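Local coordinates for protein BIFUNCTIONAL PROTEIN Proline utilization A (PutA) (Corynebacterium freiburgense, PDB 5UX5) that probably oxidises proline to glutamate in two steps, using an FAD-dependent proline dehydrogenase and an NAD-dependent aldehyde dehydrogenase on a single polypeptide, at residues I916-P926 with R940-R950; R989-T999 with V1044-F1055. All coordinates share one frame; numbering follows the deposited sequence.

Overall arrangement
Contact 1 comes first along the chain and contact 2 follows it without overlap. After strand 911-915 the chain runs through the loop 916-926 and helix 927-932. It then turns into helix 936-953, whose 940-950 part packs back on that loop and closes contact 1. The chain goes on through strand 965-980 to helix 984-997. Three further strands and a helix later, 1044-1055 returns to that helix and closes contact 2. The two contacts lie side by side, with centres about 12 Å apart. Asp945 and Glu946 of contact 1 form salt bridges with Arg989 and Arg996 of contact 2. Helix 936-953 therefore ties the outer loop to the buried layer beneath it.

Contact 1: residues I916-P926 with R940-R950; sequences IESDVPSVSLP and RAAALDEIAWR
The guanidinium of Arg940 meets Ser918 at its edge. Its NH2 gives a hydrogen bond to Ser918 OG, 2.6 Å long and close to the guanidinium plane. Its NH1 gives a second, of 3.2 Å, to Ser918 O, and this donor sits above the carbonyl plane. One face of the group carries Leu944 CD1, offset toward the rim. The guanidinium of Arg950 has Val923 CB over one face. Ser924 OG and Glu946 OE1 lie at its edge. NE of Arg950 makes a salt bridge of 3.0 Å to Glu946 OE1, using the anti lone pair of that oxygen.

Between the two arginines the contact is apolar. Val920 CG1 lies 3.7 Å from Ala943 CB. Pro921 CG lies 3.5 Å from Ile947 CD1, the end of the isoleucine meeting the proline ring. Leu925 CD1 reaches Ala942 CB, also at 3.5 Å. The Arg940 side chain is extended from CG to NE (chi2 -174°, chi3 179°), which carries the guanidinium to Ser918, near the start of the loop.

Ser918 OG is also bonded to His579, and Glu946 OE2 to Arg996. The loop is pinned by Arg940 at Ser918. Aliphatic packing holds the rest; the Arg950-Glu946 salt bridge is internal to the helix.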
# COMPACT_ATOMS: atom_id res chain seq x y z
N ILE A 916 -29.18 30.98 0.94
CA ILE A 916 -29.02 32.39 1.25
C ILE A 916 -29.32 33.22 0.01
O ILE A 916 -29.44 32.71 -1.10
CB ILE A 916 -27.62 32.75 1.81
CG1 ILE A 916 -26.51 32.48 0.80
CG2 ILE A 916 -27.36 32.07 3.14
CD1 ILE A 916 -25.11 32.69 1.42
N GLU A 917 -29.50 34.53 0.22
CA GLU A 917 -29.67 35.45 -0.90
C GLU A 917 -28.32 35.72 -1.53
O GLU A 917 -27.33 36.00 -0.84
CB GLU A 917 -30.31 36.74 -0.43
CG GLU A 917 -31.59 36.51 0.33
CD GLU A 917 -32.49 37.72 0.30
OE1 GLU A 917 -33.73 37.54 0.44
OE2 GLU A 917 -31.96 38.85 0.12
N SER A 918 -28.26 35.58 -2.85
CA SER A 918 -27.01 35.79 -3.56
C SER A 918 -27.34 36.10 -5.00
O SER A 918 -28.44 35.81 -5.48
CB SER A 918 -26.10 34.56 -3.48
OG SER A 918 -26.71 33.46 -4.14
N ASP A 919 -26.38 36.67 -5.70
CA ASP A 919 -26.60 36.92 -7.11
C ASP A 919 -25.96 35.79 -7.89
O ASP A 919 -24.80 35.44 -7.66
CB ASP A 919 -26.07 38.29 -7.53
CG ASP A 919 -27.16 39.36 -7.51
OD1 ASP A 919 -28.06 39.32 -8.38
OD2 ASP A 919 -27.12 40.24 -6.62
N VAL A 920 -26.74 35.19 -8.77
CA VAL A 920 -26.31 34.09 -9.62
C VAL A 920 -25.55 34.65 -10.81
O VAL A 920 -25.96 35.66 -11.39
CB VAL A 920 -27.52 33.26 -10.07
CG1 VAL A 920 -27.09 32.19 -11.07
CG2 VAL A 920 -28.18 32.64 -8.88
N PRO A 921 -24.42 34.05 -11.20
CA PRO A 921 -23.73 34.52 -12.40
C PRO A 921 -24.47 34.10 -13.66
O PRO A 921 -25.40 33.28 -13.64
CB PRO A 921 -22.37 33.83 -12.31
CG PRO A 921 -22.65 32.58 -11.55
CD PRO A 921 -23.75 32.91 -10.57
N SER A 922 -24.08 34.69 -14.78
CA SER A 922 -24.65 34.32 -16.06
C SER A 922 -24.03 33.00 -16.54
O SER A 922 -22.85 32.97 -16.90
CB SER A 922 -24.46 35.45 -17.07
OG SER A 922 -25.14 36.62 -16.62
N VAL A 923 -24.82 31.92 -16.55
CA VAL A 923 -24.41 30.64 -17.14
C VAL A 923 -25.56 30.14 -18.01
O VAL A 923 -26.73 30.33 -17.67
CB VAL A 923 -24.05 29.54 -16.10
CG1 VAL A 923 -22.77 29.89 -15.33
CG2 VAL A 923 -25.21 29.24 -15.18
N SER A 924 -25.22 29.53 -19.14
CA SER A 924 -26.22 29.01 -20.05
C SER A 924 -26.87 27.74 -19.51
O SER A 924 -26.23 26.92 -18.84
CB SER A 924 -25.60 28.68 -21.41
OG SER A 924 -24.73 27.56 -21.31
N LEU A 925 -28.15 27.58 -19.83
CA LEU A 925 -28.92 26.40 -19.47
C LEU A 925 -29.43 25.70 -20.72
O LEU A 925 -29.86 26.37 -21.67
CB LEU A 925 -30.12 26.77 -18.60
CG LEU A 925 -29.97 26.64 -17.10
CD1 LEU A 925 -31.35 26.80 -16.49
CD2 LEU A 925 -29.37 25.29 -16.77
N PRO A 926 -29.39 24.37 -20.76
CA PRO A 926 -30.10 23.66 -21.81
C PRO A 926 -31.60 23.83 -21.64
O PRO A 926 -32.10 23.97 -20.51
CB PRO A 926 -29.67 22.19 -21.60
CG PRO A 926 -28.46 22.25 -20.75
CD PRO A 926 -28.62 23.47 -19.89
N ARG A 940 -33.67 29.64 -9.97
CA ARG A 940 -32.46 29.75 -9.18
C ARG A 940 -31.84 28.38 -8.94
O ARG A 940 -30.61 28.24 -8.96
CB ARG A 940 -32.80 30.46 -7.86
CG ARG A 940 -31.63 30.58 -6.93
CD ARG A 940 -32.07 31.16 -5.62
NE ARG A 940 -30.95 31.27 -4.71
CZ ARG A 940 -30.02 32.21 -4.85
NH1 ARG A 940 -30.11 33.06 -5.86
NH2 ARG A 940 -28.99 32.29 -4.01
N ALA A 941 -32.68 27.35 -8.74
CA ALA A 941 -32.18 25.99 -8.56
C ALA A 941 -31.68 25.40 -9.88
O ALA A 941 -30.77 24.56 -9.86
CB ALA A 941 -33.27 25.08 -7.98
N ALA A 942 -32.29 25.77 -11.01
CA ALA A 942 -31.78 25.29 -12.29
C ALA A 942 -30.38 25.81 -12.56
O ALA A 942 -29.53 25.08 -13.09
CB ALA A 942 -32.70 25.70 -13.43
N ALA A 943 -30.13 27.08 -12.24
CA ALA A 943 -28.84 27.69 -12.54
C ALA A 943 -27.75 27.15 -11.63
O ALA A 943 -26.63 26.88 -12.08
CB ALA A 943 -28.91 29.21 -12.42
N LEU A 944 -28.07 27.03 -10.34
CA LEU A 944 -27.09 26.57 -9.37
C LEU A 944 -26.72 25.10 -9.60
O LEU A 944 -25.58 24.70 -9.32
CB LEU A 944 -27.62 26.81 -7.95
CG LEU A 944 -27.78 28.30 -7.62
CD1 LEU A 944 -28.32 28.54 -6.24
CD2 LEU A 944 -26.49 29.03 -7.79
N ASP A 945 -27.67 24.29 -10.09
CA ASP A 945 -27.34 22.93 -10.51
C ASP A 945 -26.31 22.95 -11.63
O ASP A 945 -25.33 22.20 -11.60
CB ASP A 945 -28.61 22.19 -10.95
CG ASP A 945 -29.50 21.79 -9.76
OD1 ASP A 945 -29.06 21.89 -8.60
OD2 ASP A 945 -30.66 21.35 -9.99
N GLU A 946 -26.51 23.80 -12.62
CA GLU A 946 -25.54 23.90 -13.71
C GLU A 946 -24.16 24.24 -13.18
O GLU A 946 -23.17 23.60 -13.55
CB GLU A 946 -26.01 24.95 -14.72
CG GLU A 946 -25.10 25.09 -15.92
CD GLU A 946 -25.05 23.87 -16.80
OE1 GLU A 946 -24.05 23.73 -17.53
OE2 GLU A 946 -26.00 23.05 -16.78
N ILE A 947 -24.06 25.25 -12.31
CA ILE A 947 -22.75 25.68 -11.80
C ILE A 947 -22.11 24.59 -10.96
O ILE A 947 -20.90 24.33 -11.07
CB ILE A 947 -22.86 26.99 -11.01
CG1 ILE A 947 -23.33 28.12 -11.87
CG2 ILE A 947 -21.56 27.33 -10.33
CD1 ILE A 947 -23.68 29.28 -11.01
N ALA A 948 -22.89 23.97 -10.09
CA ALA A 948 -22.36 22.87 -9.29
C ALA A 948 -21.91 21.73 -10.20
O ALA A 948 -20.86 21.13 -9.98
CB ALA A 948 -23.40 22.38 -8.28
N TRP A 949 -22.66 21.46 -11.26
CA TRP A 949 -22.27 20.38 -12.16
C TRP A 949 -20.95 20.72 -12.86
O TRP A 949 -20.08 19.85 -12.97
CB TRP A 949 -23.39 20.10 -13.16
CG TRP A 949 -23.33 18.72 -13.74
CD1 TRP A 949 -22.81 18.35 -14.95
CD2 TRP A 949 -23.77 17.51 -13.12
NE1 TRP A 949 -22.91 17.01 -15.12
CE2 TRP A 949 -23.50 16.46 -14.01
CE3 TRP A 949 -24.37 17.21 -11.89
CZ2 TRP A 949 -23.81 15.13 -13.72
CZ3 TRP A 949 -24.69 15.88 -11.60
CH2 TRP A 949 -24.40 14.86 -12.52
N ARG A 950 -20.78 21.97 -13.29
CA ARG A 950 -19.52 22.38 -13.92
C ARG A 950 -18.35 22.37 -12.94
O ARG A 950 -17.22 22.08 -13.33
CB ARG A 950 -19.65 23.77 -14.52
CG ARG A 950 -20.60 23.89 -15.67
CD ARG A 950 -20.56 25.29 -16.19
NE ARG A 950 -21.63 25.51 -17.15
CZ ARG A 950 -21.82 26.65 -17.80
NH1 ARG A 950 -21.00 27.67 -17.63
NH2 ARG A 950 -22.83 26.76 -18.64

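Contact 2: residues R989-T999 with V1044-F1055; sequences RLKLAALRTGT and VLADGRRELLHF
Arg989 reaches across to the backbone of 1044-1055. Its CB points toward that segment. The chain bends at chi2 (-86°), and CG and CD then run past Val1044, with CD 3.6 Å from Val1044 CG1. NE gives an almost straight hydrogen bond of 2.8 Å to Leu1045 O, which lies in the guanidinium plane. NH2 makes a weak one, 3.0 Å long, to Ala1046 O. Glu1051 CG covers one face of the guanidinium. The charge itself is paired with Asp945, on helix 936-953.

Glu1051 turns its carboxylate back on its own segment. OE2 accepts from Leu1045 N at 3.0 Å, and OE1 accepts from His1054 ND1 at 2.7 Å. Arg1017 adds a salt bridge to OE2. The bond from Leu1045 N ties the turn to Glu1051, consistent with fixing Leu1045 O where Arg989 meets it. His1054 and Arg1017 hold the carboxylate.

Further along, Phe1055 lies against helix 984-997. Ala993 CB sits over the ring centre, 3.5 Å from the centroid, in a CH-pi contact. Leu990 CD2 meets the ring edge, 3.7 Å from CZ. Leu1052 CD2 packs on the same methyl of Ala993 at 3.6 Å.

Asp1047 is the N-cap of helix 1048-1051, its OD1 accepting from Arg1049 N. Helix 984-997 packs on a loop, a short helix and a 3-10 turn. With strands 965-980, 1000-1003, 1015-1018 and 1038-1040, the alternation is consistent with a Rossmann-like alpha/beta arrangement.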
# COMPACT_ATOMS: atom_id res chain seq x y z
N ARG A 989 -38.47 21.00 -8.32
CA ARG A 989 -37.05 21.17 -8.03
C ARG A 989 -36.33 19.83 -8.06
O ARG A 989 -35.17 19.76 -8.47
CB ARG A 989 -36.85 21.85 -6.68
CG ARG A 989 -35.45 22.38 -6.50
CD ARG A 989 -34.46 21.32 -5.97
NE ARG A 989 -33.11 21.85 -5.94
CZ ARG A 989 -32.27 21.77 -6.97
NH1 ARG A 989 -32.62 21.17 -8.08
NH2 ARG A 989 -31.08 22.31 -6.87
N LEU A 990 -36.99 18.77 -7.55
CA LEU A 990 -36.41 17.43 -7.64
C LEU A 990 -36.43 16.88 -9.07
O LEU A 990 -35.57 16.07 -9.43
CB LEU A 990 -37.11 16.47 -6.67
CG LEU A 990 -37.11 16.71 -5.15
CD1 LEU A 990 -37.61 15.52 -4.42
CD2 LEU A 990 -35.75 17.08 -4.62
N LYS A 991 -37.39 17.28 -9.90
CA LYS A 991 -37.38 16.80 -11.28
C LYS A 991 -36.22 17.42 -12.06
O LYS A 991 -35.59 16.75 -12.89
CB LYS A 991 -38.75 17.08 -11.95
N LEU A 992 -35.92 18.70 -11.80
CA LEU A 992 -34.73 19.36 -12.33
C LEU A 992 -33.46 18.58 -12.01
O LEU A 992 -32.60 18.38 -12.87
CB LEU A 992 -34.61 20.78 -11.78
CG LEU A 992 -35.29 21.94 -12.50
CD1 LEU A 992 -35.15 23.21 -11.66
CD2 LEU A 992 -34.61 22.10 -13.84
N ALA A 993 -33.27 18.24 -10.73
CA ALA A 993 -32.12 17.43 -10.32
C ALA A 993 -32.13 16.07 -11.01
O ALA A 993 -31.08 15.60 -11.46
CB ALA A 993 -32.12 17.25 -8.81
N ALA A 994 -33.29 15.42 -11.09
CA ALA A 994 -33.33 14.07 -11.65
C ALA A 994 -33.09 14.07 -13.15
O ALA A 994 -32.58 13.08 -13.69
CB ALA A 994 -34.65 13.39 -11.31
N LEU A 995 -33.52 15.13 -13.84
CA LEU A 995 -33.28 15.22 -15.27
C LEU A 995 -31.79 15.26 -15.57
O LEU A 995 -31.36 14.79 -16.62
CB LEU A 995 -33.99 16.45 -15.83
CG LEU A 995 -33.92 16.74 -17.33
CD1 LEU A 995 -34.46 15.59 -18.11
CD2 LEU A 995 -34.76 18.00 -17.64
N ARG A 996 -31.00 15.80 -14.65
CA ARG A 996 -29.58 16.00 -14.84
C ARG A 996 -28.76 14.79 -14.45
O ARG A 996 -27.71 14.53 -15.05
CB ARG A 996 -29.13 17.24 -14.05
CG ARG A 996 -27.63 17.50 -14.05
CD ARG A 996 -27.26 18.78 -13.33
NE ARG A 996 -27.93 19.96 -13.85
CZ ARG A 996 -27.45 20.72 -14.84
NH1 ARG A 996 -26.31 20.41 -15.42
NH2 ARG A 996 -28.12 21.79 -15.26
N THR A 997 -29.18 14.05 -13.42
CA THR A 997 -28.44 12.88 -12.99
C THR A 997 -28.97 11.59 -13.58
O THR A 997 -28.25 10.57 -13.57
CB THR A 997 -28.43 12.78 -11.46
OG1 THR A 997 -29.77 12.64 -10.98
CG2 THR A 997 -27.81 14.00 -10.88
N GLY A 998 -30.18 11.60 -14.14
CA GLY A 998 -30.83 10.40 -14.61
C GLY A 998 -31.58 9.60 -13.56
O GLY A 998 -32.08 8.51 -13.88
N THR A 999 -31.67 10.09 -12.33
CA THR A 999 -32.35 9.38 -11.26
C THR A 999 -33.85 9.27 -11.56
O THR A 999 -34.43 10.11 -12.25
CB THR A 999 -32.15 10.11 -9.94
OG1 THR A 999 -30.76 10.22 -9.66
CG2 THR A 999 -32.83 9.40 -8.82
N VAL A 1044 -35.77 21.65 1.08
CA VAL A 1044 -35.26 21.51 -0.28
C VAL A 1044 -34.48 22.77 -0.64
O VAL A 1044 -35.02 23.88 -0.61
CB VAL A 1044 -36.40 21.27 -1.27
CG1 VAL A 1044 -35.84 21.08 -2.65
CG2 VAL A 1044 -37.17 20.03 -0.86
N LEU A 1045 -33.20 22.60 -0.99
CA LEU A 1045 -32.34 23.74 -1.25
C LEU A 1045 -32.29 24.07 -2.73
O LEU A 1045 -32.23 23.17 -3.59
CB LEU A 1045 -30.92 23.50 -0.77
CG LEU A 1045 -30.83 23.21 0.71
CD1 LEU A 1045 -29.36 23.16 1.14
CD2 LEU A 1045 -31.62 24.20 1.51
N ALA A 1046 -32.33 25.36 -3.02
CA ALA A 1046 -32.07 25.82 -4.37
C ALA A 1046 -30.65 25.48 -4.77
O ALA A 1046 -30.39 25.12 -5.92
CB ALA A 1046 -32.34 27.32 -4.48
N ASP A 1047 -29.71 25.60 -3.82
CA ASP A 1047 -28.29 25.41 -4.11
C ASP A 1047 -28.02 23.95 -4.43
O ASP A 1047 -27.89 23.12 -3.52
CB ASP A 1047 -27.42 25.85 -2.94
CG ASP A 1047 -25.95 26.14 -3.38
OD1 ASP A 1047 -25.61 25.87 -4.55
OD2 ASP A 1047 -25.14 26.61 -2.56
N GLY A 1048 -27.83 23.64 -5.71
CA GLY A 1048 -27.51 22.28 -6.10
C GLY A 1048 -26.18 21.78 -5.56
O GLY A 1048 -26.00 20.56 -5.41
N ARG A 1049 -25.25 22.70 -5.24
CA ARG A 1049 -24.01 22.28 -4.60
C ARG A 1049 -24.30 21.46 -3.36
O ARG A 1049 -23.51 20.58 -3.01
CB ARG A 1049 -23.14 23.48 -4.25
CG ARG A 1049 -21.77 23.12 -3.71
CD ARG A 1049 -21.05 22.16 -4.67
NE ARG A 1049 -19.74 21.71 -4.18
CZ ARG A 1049 -19.54 20.67 -3.37
NH1 ARG A 1049 -20.57 19.95 -2.93
NH2 ARG A 1049 -18.32 20.33 -2.98
N ARG A 1050 -25.43 21.71 -2.70
CA ARG A 1050 -25.88 20.88 -1.59
C ARG A 1050 -26.94 19.87 -1.99
O ARG A 1050 -26.77 18.67 -1.73
CB ARG A 1050 -26.44 21.75 -0.46
CG ARG A 1050 -25.49 22.75 0.14
CD ARG A 1050 -24.21 22.14 0.60
NE ARG A 1050 -24.44 20.89 1.29
CZ ARG A 1050 -23.48 20.02 1.57
NH1 ARG A 1050 -22.21 20.29 1.23
NH2 ARG A 1050 -23.78 18.87 2.18
N GLU A 1051 -27.99 20.30 -2.69
CA GLU A 1051 -29.13 19.41 -2.94
C GLU A 1051 -28.76 18.25 -3.85
O GLU A 1051 -29.27 17.14 -3.67
CB GLU A 1051 -30.29 20.18 -3.54
CG GLU A 1051 -31.61 19.41 -3.67
CD GLU A 1051 -32.16 18.92 -2.33
OE1 GLU A 1051 -32.50 17.72 -2.24
OE2 GLU A 1051 -32.33 19.74 -1.38
N LEU A 1052 -27.88 18.48 -4.83
CA LEU A 1052 -27.55 17.41 -5.77
C LEU A 1052 -26.81 16.24 -5.11
O LEU A 1052 -26.75 15.15 -5.70
CB LEU A 1052 -26.75 17.96 -6.97
CG LEU A 1052 -27.54 18.83 -7.97
CD1 LEU A 1052 -26.68 19.52 -9.00
CD2 LEU A 1052 -28.60 18.03 -8.70
N LEU A 1053 -26.28 16.41 -3.89
CA LEU A 1053 -25.62 15.27 -3.25
C LEU A 1053 -26.62 14.15 -3.00
O LEU A 1053 -26.26 12.97 -3.06
CB LEU A 1053 -24.92 15.70 -1.95
CG LEU A 1053 -23.67 16.61 -2.10
CD1 LEU A 1053 -23.13 17.14 -0.79
CD2 LEU A 1053 -22.56 15.95 -2.83
N HIS A 1054 -27.89 14.50 -2.80
CA HIS A 1054 -28.95 13.52 -2.60
C HIS A 1054 -29.20 12.68 -3.85
O HIS A 1054 -29.85 11.63 -3.75
CB HIS A 1054 -30.24 14.23 -2.18
CG HIS A 1054 -30.09 15.05 -0.95
ND1 HIS A 1054 -30.61 16.32 -0.83
CD2 HIS A 1054 -29.48 14.78 0.23
CE1 HIS A 1054 -30.32 16.81 0.36
NE2 HIS A 1054 -29.64 15.89 1.03
N PHE A 1055 -28.68 13.10 -5.00
CA PHE A 1055 -28.91 12.39 -6.25
C PHE A 1055 -27.68 11.65 -6.75
O PHE A 1055 -27.71 11.11 -7.87
CB PHE A 1055 -29.41 13.38 -7.30
CG PHE A 1055 -30.76 13.94 -6.99
CD1 PHE A 1055 -30.91 14.92 -6.01
CD2 PHE A 1055 -31.88 13.49 -7.66
CE1 PHE A 1055 -32.17 15.43 -5.71
CE2 PHE A 1055 -33.14 14.02 -7.36
CZ PHE A 1055 -33.28 14.98 -6.39